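Local coordinates for mitochondrial RNA-binding protein 1 (Trypanosoma brucei, PDB 2GIA), which probably binds guide RNA and mRNA in the mitochondrion, where with MRP2 it is thought to act as an RNA matchmaker in RNA editing, at residues G46-D51 and S56-A61. Sequence-based numbering, arbitrary orientation.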
loop_
_atom_site.group_PDB
_atom_site.type_symbol
_atom_site.label_atom_id
_atom_site.label_comp_id
_atom_site.label_asym_id
_atom_site.label_seq_id
_atom_site.Cartn_x
_atom_site.Cartn_y
_atom_site.Cartn_z
ATOM N N GLY B 46 38.681 -0.028 -10.775
ATOM C CA GLY B 46 39.199 -0.361 -12.086
ATOM C C GLY B 46 38.208 -0.315 -13.232
ATOM O O GLY B 46 37.010 -0.057 -13.049
ATOM N N PRO B 47 38.702 -0.567 -14.450
ATOM C CA PRO B 47 37.908 -0.570 -15.678
ATOM C C PRO B 47 36.751 -1.537 -15.571
ATOM O O PRO B 47 36.787 -2.446 -14.759
ATOM C CB PRO B 47 38.912 -1.048 -16.746
ATOM C CG PRO B 47 40.220 -0.551 -16.249
ATOM C CD PRO B 47 40.140 -0.788 -14.739
ATOM N N ARG B 48 35.733 -1.320 -16.400
ATOM C CA ARG B 48 34.570 -2.196 -16.522
ATOM C C ARG B 48 35.093 -3.623 -16.756
ATOM O O ARG B 48 35.977 -3.842 -17.604
ATOM C CB ARG B 48 33.765 -1.760 -17.735
ATOM C CG ARG B 48 32.523 -2.561 -18.017
ATOM C CD ARG B 48 31.975 -2.134 -19.397
ATOM N NE ARG B 48 31.739 -0.686 -19.433
ATOM C CZ ARG B 48 30.606 -0.098 -19.040
ATOM N NH1 ARG B 48 29.593 -0.836 -18.591
ATOM N NH2 ARG B 48 30.497 1.231 -19.069
ATOM N N LYS B 49 34.542 -4.596 -16.039
ATOM C CA LYS B 49 35.008 -5.966 -16.185
ATOM C C LYS B 49 34.546 -6.557 -17.494
ATOM O O LYS B 49 33.383 -6.423 -17.837
ATOM C CB LYS B 49 34.486 -6.854 -15.053
ATOM C CG LYS B 49 35.329 -6.809 -13.802
ATOM C CD LYS B 49 35.375 -8.178 -13.154
ATOM C CE LYS B 49 34.189 -8.351 -12.272
ATOM N NZ LYS B 49 34.144 -9.681 -11.624
ATOM N N VAL B 50 35.455 -7.220 -18.209
ATOM C CA VAL B 50 35.090 -7.838 -19.475
ATOM C C VAL B 50 35.283 -9.346 -19.469
ATOM O O VAL B 50 34.654 -10.052 -20.253
ATOM C CB VAL B 50 35.881 -7.240 -20.657
ATOM C CG1 VAL B 50 35.586 -5.746 -20.769
ATOM C CG2 VAL B 50 37.370 -7.493 -20.476
ATOM N N ASP B 51 36.130 -9.850 -18.577
ATOM C CA ASP B 51 36.373 -11.291 -18.505
ATOM C C ASP B 51 35.599 -11.965 -17.368
ATOM O O ASP B 51 35.884 -11.736 -16.188
ATOM C CB ASP B 51 37.870 -11.546 -18.337
ATOM C CG ASP B 51 38.196 -13.019 -18.179
ATOM O OD1 ASP B 51 39.396 -13.347 -18.051
ATOM O OD2 ASP B 51 37.255 -13.843 -18.179
ATOM N N SER B 56 37.783 -10.556 -9.416
ATOM C CA SER B 56 38.001 -9.364 -8.635
ATOM C C SER B 56 36.653 -8.617 -8.620
ATOM O O SER B 56 35.845 -8.763 -9.533
ATOM C CB SER B 56 39.114 -8.494 -9.249
ATOM O OG SER B 56 38.859 -8.106 -10.601
ATOM N N PRO B 57 36.403 -7.843 -7.567
ATOM C CA PRO B 57 35.145 -7.092 -7.449
ATOM C C PRO B 57 35.115 -5.876 -8.348
ATOM O O PRO B 57 36.135 -5.210 -8.540
ATOM C CB PRO B 57 35.086 -6.723 -5.969
ATOM C CG PRO B 57 36.552 -6.589 -5.587
ATOM C CD PRO B 57 37.188 -7.779 -6.325
ATOM N N GLN B 58 33.943 -5.600 -8.919
ATOM C CA GLN B 58 33.816 -4.449 -9.800
ATOM C C GLN B 58 33.823 -3.162 -9.012
ATOM O O GLN B 58 34.201 -2.116 -9.547
ATOM C CB GLN B 58 32.534 -4.547 -10.632
ATOM C CG GLN B 58 32.274 -3.353 -11.547
ATOM C CD GLN B 58 33.298 -3.211 -12.664
ATOM O OE1 GLN B 58 34.342 -2.564 -12.511
ATOM N NE2 GLN B 58 33.005 -3.820 -13.780
ATOM N N PHE B 59 33.445 -3.237 -7.732
ATOM C CA PHE B 59 33.397 -2.045 -6.858
ATOM C C PHE B 59 34.249 -2.251 -5.604
ATOM O O PHE B 59 34.573 -3.372 -5.264
ATOM C CB PHE B 59 31.930 -1.732 -6.468
ATOM C CG PHE B 59 31.063 -1.433 -7.652
ATOM C CD1 PHE B 59 31.067 -0.170 -8.227
ATOM C CD2 PHE B 59 30.341 -2.455 -8.274
ATOM C CE1 PHE B 59 30.357 0.068 -9.443
ATOM C CE2 PHE B 59 29.649 -2.223 -9.464
ATOM C CZ PHE B 59 29.663 -0.969 -10.042
ATOM N N ASP B 60 34.584 -1.159 -4.915
ATOM C CA ASP B 60 35.478 -1.223 -3.766
ATOM C C ASP B 60 34.821 -1.111 -2.401
ATOM O O ASP B 60 34.663 0.003 -1.884
ATOM C CB ASP B 60 36.522 -0.125 -3.898
ATOM C CG ASP B 60 37.702 -0.313 -2.946
ATOM O OD1 ASP B 60 37.679 -1.281 -2.148
ATOM O OD2 ASP B 60 38.637 0.523 -3.009
ATOM N N ALA B 61 34.470 -2.252 -1.813
ATOM C CA ALA B 61 33.837 -2.258 -0.484
ATOM C C ALA B 61 34.734 -1.636 0.567
ATOM O O ALA B 61 34.237 -1.128 1.574
ATOM C CB ALA B 61 33.475 -3.674 -0.068
#
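Lys49 reaches Ser56 by a chain whose CG lies anti to the carbonyl carbon (chi1 -85°) and which bends at chi2 and chi3, whereas Gln58 extends CG anti to its backbone N (chi1 177°) and then turns at chi2, bringing its amide to the backbone of 47-49. The two side chains run past each other in opposite directions, each ending on the other segment's main chain. Lys49 NZ gives a hydrogen bond of 2.8 Å to Ser56 O, approaching almost in line with the carbonyl (C=O...N angle 168°), and CE follows at 3.2 Å from that same Ser56 O. The ammonium also hydrogen-bonds to Asp54 O, so two carbonyls of one loop hold the lysine tip, while Ser56 OG is hydrogen-bonded to Asp54 OD1. Gln58 presents its amide end to the main chain, its CD 3.9 Å from Lys49 N. The pair is a worked example of a loop whose two limbs, neither helix nor strand, meet by side chain-to-backbone contact. Gln58 also touches Val18 and Gln44; this surface contact lies within the loop linking strand 36-43 to its antiparallel neighbour 65-68, with Phe59 and Ala61 touching Tyr42 of strand 36-43.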